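Local coordinates for Mlr7391 protein (PDB 3HK4) that is of unknown function but has an NTF2-like fold and is probably related to the SnoaL-like polyketide cyclases, at residues D95-F101 / D117-T123; E78-G84 / F103-K108; A47-Y53 / K128-F134. All coordinates share one frame; numbering follows the deposited sequence.

Interaction 1: D95-F101 / D117-T123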
# COMPACT_ATOMS: atom_id res chain seq x y z
N ASP A 95 17.16 20.72 -9.97
CA ASP A 95 16.78 20.19 -8.64
C ASP A 95 16.30 18.74 -8.69
O ASP A 95 15.69 18.27 -7.72
CB ASP A 95 15.67 21.08 -7.99
CG ASP A 95 14.31 21.14 -8.81
OD1 ASP A 95 14.30 20.79 -9.99
OD2 ASP A 95 13.26 21.61 -8.30
N GLN A 96 16.54 18.05 -9.80
CA GLN A 96 16.07 16.70 -9.94
C GLN A 96 17.07 15.73 -10.52
O GLN A 96 18.00 16.11 -11.20
CB GLN A 96 14.86 16.68 -10.87
CG GLN A 96 13.65 17.52 -10.46
CD GLN A 96 12.55 17.38 -11.49
OE1 GLN A 96 12.80 17.30 -12.71
NE2 GLN A 96 11.34 17.34 -11.03
N PHE A 97 16.84 14.47 -10.21
CA PHE A 97 17.58 13.38 -10.82
C PHE A 97 16.65 12.21 -11.14
O PHE A 97 15.59 12.07 -10.57
CB PHE A 97 18.76 12.93 -9.99
CG PHE A 97 18.41 12.23 -8.71
CD1 PHE A 97 18.22 12.96 -7.56
CD2 PHE A 97 18.32 10.86 -8.64
CE1 PHE A 97 17.92 12.33 -6.37
CE2 PHE A 97 18.04 10.23 -7.47
CZ PHE A 97 17.84 10.98 -6.31
N ALA A 98 17.06 11.46 -12.16
CA ALA A 98 16.36 10.33 -12.68
C ALA A 98 17.21 9.11 -12.60
O ALA A 98 18.46 9.19 -12.74
CB ALA A 98 15.98 10.59 -14.22
N LEU A 99 16.55 7.98 -12.40
CA LEU A 99 17.17 6.67 -12.39
C LEU A 99 16.35 5.75 -13.28
O LEU A 99 15.15 5.92 -13.44
CB LEU A 99 17.19 6.07 -10.98
CG LEU A 99 18.02 6.79 -9.93
CD1 LEU A 99 17.78 6.22 -8.51
CD2 LEU A 99 19.46 6.67 -10.34
N ARG A 100 17.00 4.78 -13.86
CA ARG A 100 16.31 3.81 -14.69
C ARG A 100 16.49 2.45 -13.99
O ARG A 100 17.61 2.08 -13.66
CB ARG A 100 16.84 3.83 -16.11
CG ARG A 100 16.02 2.97 -17.13
CD ARG A 100 16.54 1.56 -17.17
NE ARG A 100 15.99 0.80 -18.27
CZ ARG A 100 16.35 0.93 -19.55
NH1 ARG A 100 17.25 1.83 -19.95
NH2 ARG A 100 15.77 0.14 -20.46
N PHE A 101 15.37 1.78 -13.74
CA PHE A 101 15.29 0.52 -13.02
C PHE A 101 14.84 -0.51 -14.00
O PHE A 101 13.86 -0.29 -14.68
CB PHE A 101 14.25 0.61 -11.94
CG PHE A 101 14.50 1.69 -10.92
CD1 PHE A 101 15.37 1.47 -9.87
CD2 PHE A 101 13.84 2.89 -10.98
CE1 PHE A 101 15.59 2.42 -8.91
CE2 PHE A 101 14.05 3.87 -10.05
CZ PHE A 101 14.92 3.64 -8.98
N ASP A 117 10.45 -2.30 -16.13
CA ASP A 117 11.39 -1.36 -16.72
C ASP A 117 10.76 -0.01 -16.49
O ASP A 117 9.71 0.32 -17.05
CB ASP A 117 11.57 -1.70 -18.20
CG ASP A 117 12.69 -0.94 -18.87
OD1 ASP A 117 13.32 -0.03 -18.29
OD2 ASP A 117 12.97 -1.25 -20.04
N GLU A 118 11.35 0.75 -15.58
CA GLU A 118 10.80 2.04 -15.23
C GLU A 118 11.84 3.12 -14.98
O GLU A 118 13.03 2.86 -14.76
CB GLU A 118 9.84 1.90 -14.04
CG GLU A 118 10.30 1.17 -12.84
CD GLU A 118 9.33 1.33 -11.65
OE1 GLU A 118 8.12 1.59 -11.90
OE2 GLU A 118 9.81 1.19 -10.48
N VAL A 119 11.36 4.36 -15.06
CA VAL A 119 12.17 5.50 -14.79
C VAL A 119 11.54 6.14 -13.59
O VAL A 119 10.33 6.33 -13.52
CB VAL A 119 12.28 6.51 -15.99
CG1 VAL A 119 12.97 7.75 -15.56
CG2 VAL A 119 13.08 5.86 -17.17
N GLY A 120 12.41 6.47 -12.66
CA GLY A 120 12.02 7.24 -11.45
C GLY A 120 12.58 8.66 -11.51
O GLY A 120 13.76 8.83 -11.81
N LEU A 121 11.77 9.67 -11.20
CA LEU A 121 12.24 11.06 -11.18
C LEU A 121 12.12 11.60 -9.77
O LEU A 121 11.03 11.55 -9.19
CB LEU A 121 11.42 11.92 -12.13
CG LEU A 121 11.85 13.36 -12.36
CD1 LEU A 121 13.20 13.43 -13.17
CD2 LEU A 121 10.76 14.10 -13.10
N TYR A 122 13.23 12.12 -9.23
CA TYR A 122 13.29 12.52 -7.84
C TYR A 122 13.51 14.00 -7.77
O TYR A 122 14.40 14.46 -8.39
CB TYR A 122 14.41 11.78 -7.12
CG TYR A 122 14.19 10.27 -7.15
CD1 TYR A 122 14.67 9.49 -8.17
CD2 TYR A 122 13.50 9.64 -6.12
CE1 TYR A 122 14.43 8.11 -8.21
CE2 TYR A 122 13.25 8.26 -6.15
CZ TYR A 122 13.72 7.52 -7.20
OH TYR A 122 13.52 6.15 -7.22
N THR A 123 12.66 14.71 -7.05
CA THR A 123 12.80 16.16 -6.83
C THR A 123 13.37 16.44 -5.43
O THR A 123 12.87 15.91 -4.43
CB THR A 123 11.48 16.84 -6.91
OG1 THR A 123 10.92 16.56 -8.19
CG2 THR A 123 11.62 18.34 -6.71
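R100 takes hold of D117 side-on: its NE reaches D117 OD1 at 2.8 Å, and its NH2 meets D117 OD2 at 3.2 Å on the syn lone pair. The two flat groups are only 12° from parallel, although D117 OD1 sits 30° out of the guanidinium plane, so they are not level. The arginine gets there by a bend at chi2 (-89°), which swings the guanidinium across toward the aspartate. At the other end of the strand pair Q96 and T123 lie side by side, and Q96 NE2 donates to T123 OG1 at 3.0 Å. Between these polar ends F97 and Y122, L99 and G120, and F101 and E118 form antiparallel hydrogen-bonded pairs, each with two N-H...O bonds; F101 N to E118 O, at 2.8 Å, is almost straight.

The face of F97, L99, F101 and Y122 is largely aromatic. Y122 sets its CB over the F97 ring, 3.7 Å from the ring centroid, while the two rings, near parallel, are slid so far apart that they barely overlap. Further along, L99 CD1 packs on Y122 CE1, and F101 comes from the opposite direction to bring CZ within 3.4 Å of Y122 OH, edge against edge. G120 makes room for this ring: its N lies at the edge of F101, beside CE2. Helix 22-34 covers F97, L99 and F101, with F29 meeting the rings of both F97 and Y122.

The chemistry is therefore divided between the faces: a salt bridge and an amide-to-hydroxyl hydrogen bond hold the two ends on the side of Q96, A98 and R100, whereas the side facing the helix is held by aromatic and aliphatic contact in the interior of the NTF2-like cone.

Interaction 2: E78-G84 / F103-K108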
# COMPACT_ATOMS: atom_id res chain seq x y z
N GLU A 78 6.73 -7.41 0.58
CA GLU A 78 6.01 -8.63 1.02
C GLU A 78 5.18 -9.32 -0.04
O GLU A 78 4.78 -10.44 0.17
CB GLU A 78 5.01 -8.27 2.11
CG GLU A 78 5.64 -7.70 3.38
CD GLU A 78 5.73 -8.67 4.54
OE1 GLU A 78 5.35 -9.86 4.39
OE2 GLU A 78 6.16 -8.20 5.63
N ASN A 79 4.90 -8.61 -1.14
CA ASN A 79 4.07 -9.09 -2.21
C ASN A 79 4.83 -9.35 -3.50
O ASN A 79 4.21 -9.67 -4.51
CB ASN A 79 2.93 -8.12 -2.50
CG ASN A 79 1.84 -8.20 -1.48
OD1 ASN A 79 0.90 -8.99 -1.63
ND2 ASN A 79 2.02 -7.51 -0.38
N HIS A 80 6.16 -9.21 -3.48
CA HIS A 80 6.97 -9.50 -4.67
C HIS A 80 8.28 -10.14 -4.29
O HIS A 80 8.84 -9.84 -3.22
CB HIS A 80 7.28 -8.21 -5.41
CG HIS A 80 6.08 -7.45 -5.86
ND1 HIS A 80 5.37 -6.62 -5.01
CD2 HIS A 80 5.44 -7.41 -7.05
CE1 HIS A 80 4.33 -6.12 -5.65
NE2 HIS A 80 4.36 -6.57 -6.89
N GLU A 81 8.75 -11.05 -5.14
CA GLU A 81 10.11 -11.61 -5.05
C GLU A 81 10.92 -10.89 -6.16
O GLU A 81 10.55 -10.95 -7.34
CB GLU A 81 10.13 -13.11 -5.31
CG GLU A 81 11.51 -13.68 -5.00
CD GLU A 81 11.63 -15.14 -5.25
OE1 GLU A 81 10.56 -15.80 -5.47
OE2 GLU A 81 12.80 -15.62 -5.26
N VAL A 82 12.03 -10.27 -5.77
CA VAL A 82 12.86 -9.56 -6.72
C VAL A 82 13.93 -10.55 -7.14
O VAL A 82 14.54 -11.18 -6.29
CB VAL A 82 13.47 -8.28 -6.10
CG1 VAL A 82 14.62 -8.62 -5.19
CG2 VAL A 82 13.92 -7.32 -7.22
N HIS A 83 14.11 -10.70 -8.45
CA HIS A 83 15.11 -11.57 -9.01
C HIS A 83 16.19 -10.70 -9.65
O HIS A 83 16.41 -10.74 -10.88
CB HIS A 83 14.48 -12.44 -10.09
CG HIS A 83 13.21 -13.10 -9.68
ND1 HIS A 83 13.18 -14.17 -8.82
CD2 HIS A 83 11.93 -12.87 -10.04
CE1 HIS A 83 11.93 -14.58 -8.68
NE2 HIS A 83 11.15 -13.80 -9.41
N GLY A 84 16.86 -9.88 -8.86
CA GLY A 84 18.00 -9.10 -9.39
C GLY A 84 17.71 -7.78 -10.10
O GLY A 84 16.96 -6.94 -9.58
N PHE A 103 14.42 -4.68 -13.68
CA PHE A 103 14.52 -5.85 -12.80
C PHE A 103 13.42 -6.87 -13.06
O PHE A 103 12.31 -6.50 -13.47
CB PHE A 103 14.44 -5.41 -11.33
CG PHE A 103 13.19 -4.63 -10.99
CD1 PHE A 103 13.14 -3.24 -11.18
CD2 PHE A 103 12.07 -5.27 -10.48
CE1 PHE A 103 11.97 -2.49 -10.86
CE2 PHE A 103 10.89 -4.53 -10.16
CZ PHE A 103 10.86 -3.14 -10.34
N ASP A 104 13.74 -8.14 -12.85
CA ASP A 104 12.75 -9.20 -12.93
C ASP A 104 12.16 -9.32 -11.55
O ASP A 104 12.87 -9.21 -10.55
CB ASP A 104 13.33 -10.56 -13.39
CG ASP A 104 13.60 -10.62 -14.90
OD1 ASP A 104 13.42 -9.61 -15.62
OD2 ASP A 104 14.00 -11.68 -15.38
N VAL A 105 10.87 -9.60 -11.50
CA VAL A 105 10.15 -9.71 -10.26
C VAL A 105 8.99 -10.68 -10.42
O VAL A 105 8.44 -10.82 -11.51
CB VAL A 105 9.59 -8.31 -9.84
CG1 VAL A 105 8.63 -7.80 -10.85
CG2 VAL A 105 8.86 -8.39 -8.57
N THR A 106 8.64 -11.38 -9.36
CA THR A 106 7.49 -12.25 -9.38
C THR A 106 6.49 -11.75 -8.36
O THR A 106 6.71 -11.90 -7.14
CB THR A 106 7.80 -13.71 -9.04
OG1 THR A 106 8.71 -14.24 -10.00
CG2 THR A 106 6.52 -14.52 -9.07
N PRO A 107 5.41 -11.14 -8.84
CA PRO A 107 4.34 -10.70 -7.96
C PRO A 107 3.60 -11.89 -7.36
O PRO A 107 3.28 -12.87 -8.07
CB PRO A 107 3.40 -9.96 -8.90
CG PRO A 107 4.19 -9.62 -10.07
CD PRO A 107 5.08 -10.81 -10.24
N LYS A 108 3.38 -11.85 -6.04
CA LYS A 108 2.58 -12.89 -5.39
C LYS A 108 1.16 -13.06 -5.99
O LYS A 108 0.59 -14.14 -5.95
CB LYS A 108 2.37 -12.55 -3.91
CG LYS A 108 3.37 -13.06 -2.96
CD LYS A 108 2.76 -12.94 -1.54
CE LYS A 108 3.64 -13.54 -0.45
NZ LYS A 108 4.90 -12.78 -0.29
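H83 and T106 meet through a bond, H83 NE2 to T106 OG1, modelled unusually short at 2.5 Å, so its exact length is doubtful; either partner could be the donor. The hydroxyl lies in the plane of the imidazole, at its edge, while E81 O sits over one face of the same ring. With CG of H83 beside its own backbone N (chi1 -48°), the ring leans back along the strands, past the carbonyl of D104 that the backbone N of H83 binds, to the threonine two residues farther on.

The other face carries H80, V82, V105 and P107. V105 CG2 touches H80 CB at 3.5 Å, and the H80 imidazole passes P107 at a slant, CD2 to P107 CA at 3.6 Å. Beneath these side chains E81 and T106 exchange both backbone bonds; T106 N to E81 O is 2.8 Å. Past the last bridge K108 N binds N79 O, also at 2.8 Å, and the lysine chain turns at chi4 (67°) to bring its amine to the carbonyl of E78, a contact too short to be trusted.

Second-shell partners set several of these groups: W76 accepts a bond from H80 ND1 through its carbonyl and stacks on the H80 ring, and D104 is held by T115 and R113.

The antiparallel pair is the far end of hairpin 80-93/96-107, just where helix 66-78 runs into the edge strand. Strand 114-125 flanks F103 and V105 beyond, and W76 of the helix covers both. N79 ND2 bonds to W75 O in that helix while OD1 accepts from H64 N of the second subunit, which places this corner at the dimer interface.

Interaction 3: A47-Y53 / K128-F134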
# COMPACT_ATOMS: atom_id res chain seq x y z
N ALA A 47 11.77 13.49 2.37
CA ALA A 47 11.18 14.58 3.17
C ALA A 47 10.03 13.98 3.93
O ALA A 47 9.42 13.02 3.47
CB ALA A 47 10.66 15.69 2.26
N ASP A 48 9.71 14.53 5.10
CA ASP A 48 8.60 13.99 5.90
C ASP A 48 7.27 13.97 5.15
O ASP A 48 6.40 13.14 5.42
CB ASP A 48 8.41 14.86 7.14
CG ASP A 48 9.53 14.69 8.17
OD1 ASP A 48 10.36 13.75 8.05
OD2 ASP A 48 9.55 15.53 9.11
N ASP A 49 7.11 14.92 4.24
CA ASP A 49 5.91 15.03 3.44
C ASP A 49 6.15 14.59 1.99
O ASP A 49 5.51 15.09 1.08
CB ASP A 49 5.40 16.47 3.49
CG ASP A 49 6.39 17.49 2.95
OD1 ASP A 49 7.58 17.20 2.80
OD2 ASP A 49 5.96 18.62 2.69
N ILE A 50 7.06 13.64 1.77
CA ILE A 50 7.32 13.16 0.44
C ILE A 50 6.03 12.67 -0.28
O ILE A 50 5.25 11.91 0.28
CB ILE A 50 8.39 12.04 0.45
CG1 ILE A 50 8.73 11.65 -0.97
CG2 ILE A 50 7.94 10.84 1.38
CD1 ILE A 50 10.01 10.82 -1.20
N ALA A 51 5.84 13.09 -1.55
CA ALA A 51 4.74 12.64 -2.42
C ALA A 51 5.30 11.62 -3.40
O ALA A 51 6.34 11.84 -3.98
CB ALA A 51 4.17 13.83 -3.18
N SER A 52 4.63 10.48 -3.56
CA SER A 52 5.10 9.42 -4.43
C SER A 52 4.00 9.13 -5.43
O SER A 52 2.86 8.86 -5.03
CB SER A 52 5.40 8.18 -3.62
OG SER A 52 5.93 7.11 -4.45
N TYR A 53 4.34 9.13 -6.71
CA TYR A 53 3.38 8.97 -7.79
C TYR A 53 3.74 7.81 -8.72
O TYR A 53 4.72 7.87 -9.42
CB TYR A 53 3.36 10.27 -8.65
CG TYR A 53 2.90 11.49 -7.93
CD1 TYR A 53 1.55 11.79 -7.85
CD2 TYR A 53 3.80 12.37 -7.34
CE1 TYR A 53 1.12 12.92 -7.21
CE2 TYR A 53 3.38 13.47 -6.71
CZ TYR A 53 2.04 13.74 -6.62
OH TYR A 53 1.63 14.85 -5.96
N LYS A 128 16.35 17.21 0.74
CA LYS A 128 15.47 16.06 0.94
C LYS A 128 14.63 15.81 -0.30
O LYS A 128 14.31 16.73 -1.05
CB LYS A 128 14.56 16.36 2.12
CG LYS A 128 15.25 16.53 3.51
CD LYS A 128 15.53 15.18 4.15
CE LYS A 128 16.27 15.28 5.47
NZ LYS A 128 17.74 15.25 5.18
N ILE A 129 14.24 14.57 -0.50
CA ILE A 129 13.46 14.22 -1.68
C ILE A 129 12.03 14.54 -1.33
O ILE A 129 11.48 13.96 -0.40
CB ILE A 129 13.62 12.75 -2.05
CG1 ILE A 129 15.06 12.48 -2.51
CG2 ILE A 129 12.61 12.36 -3.20
CD1 ILE A 129 15.44 11.01 -2.60
N THR A 130 11.45 15.51 -2.04
CA THR A 130 10.06 15.95 -1.83
C THR A 130 9.04 15.23 -2.74
O THR A 130 7.85 15.19 -2.45
CB THR A 130 9.94 17.46 -2.04
OG1 THR A 130 10.42 17.82 -3.33
CG2 THR A 130 10.75 18.15 -1.03
N GLU A 131 9.51 14.66 -3.85
CA GLU A 131 8.65 13.99 -4.74
C GLU A 131 9.42 12.89 -5.45
O GLU A 131 10.59 13.06 -5.70
CB GLU A 131 8.02 14.95 -5.75
CG GLU A 131 7.08 14.19 -6.78
CD GLU A 131 6.55 15.08 -7.94
OE1 GLU A 131 5.86 16.07 -7.64
OE2 GLU A 131 6.85 14.77 -9.14
N GLU A 132 8.79 11.74 -5.64
CA GLU A 132 9.31 10.68 -6.50
C GLU A 132 8.18 10.35 -7.46
O GLU A 132 7.04 10.25 -7.05
CB GLU A 132 9.80 9.44 -5.76
CG GLU A 132 8.84 8.86 -4.79
CD GLU A 132 9.34 7.59 -4.15
OE1 GLU A 132 10.54 7.47 -3.80
OE2 GLU A 132 8.46 6.71 -4.00
N ARG A 133 8.50 10.20 -8.75
CA ARG A 133 7.49 9.99 -9.78
C ARG A 133 8.00 8.91 -10.72
O ARG A 133 9.12 8.99 -11.19
CB ARG A 133 7.24 11.31 -10.51
CG ARG A 133 6.13 11.22 -11.50
CD ARG A 133 5.83 12.55 -12.17
NE ARG A 133 5.29 13.54 -11.25
CZ ARG A 133 3.98 13.70 -10.96
NH1 ARG A 133 3.04 12.93 -11.47
NH2 ARG A 133 3.62 14.66 -10.12
N PHE A 134 7.17 7.88 -10.95
CA PHE A 134 7.57 6.72 -11.77
C PHE A 134 6.89 6.70 -13.12
O PHE A 134 5.72 7.01 -13.22
CB PHE A 134 7.41 5.42 -10.95
CG PHE A 134 8.18 5.50 -9.64
CD1 PHE A 134 9.54 5.34 -9.63
CD2 PHE A 134 7.57 5.83 -8.49
CE1 PHE A 134 10.25 5.48 -8.47
CE2 PHE A 134 8.29 5.96 -7.33
CZ PHE A 134 9.61 5.76 -7.33
O HOH W 1 6.03 16.94 -1.29
O HOH W 2 4.33 16.64 -5.64
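Strand 50-53 runs parallel to strand 128-134, their axes 12° apart, with A51 and Y53 each bonding through both N and O to backbone atoms of T130, E132 and F134. The guanidinium of R133 lies flat on the Y53 ring, planes at 12° and CZ 4.1 Å from the ring centroid, in a cation-pi stack with NH2 toward the rim. R133 bends at chi3 (-67°) to fold back over the ring, and its NE also makes a salt bridge to E131 OE2 at 2.9 Å, which helps fix its rotation. E131 brings CG to the edge of the same ring, and a water links E131 OE1 to Y53 OH.

This is the parallel strand pair of the mixed, strongly curved NTF2-like sheet; here the chain enters through a type I turn from A47 to I50. A47 N reaches I129 O at 2.8 Å ahead of the turn, and a second water bridges D49 O and T130 O.

I50 CD1 packs on I129 CG2 at 3.6 Å. On the face where L69 of helix 66-78 packs, S52 OG donates to the anti lone pair of the buried E132 OE2 at 2.6 Å while K72 binds the same hydroxyl, and both oxygens of this S52-E132 bond lie at the F134 ring edge.

Overall arrangement
From the N terminus the chain passes helices 22-34 and 38-45 and enters strand 50-53, whose partner, strand 128-135, is the last in the chain: interaction 3 closes a loop of 74 residues that holds both other contacts. Within it, helix 66-78 leads into strand 80-93, and interaction 2 joins the start of that strand to the end of strand 96-107. Interaction 1 then pairs the beginning of 96-107 with 114-125, so interactions 1 and 2 cross along the chain and share a strand. Strand 114-125 passes to 128-135, where L121 N and R133 O probably bond, connecting interactions 1 and 3. Interactions 2 and 3 lie about 23 Å apart between centres, on opposite sides of the chain's centre.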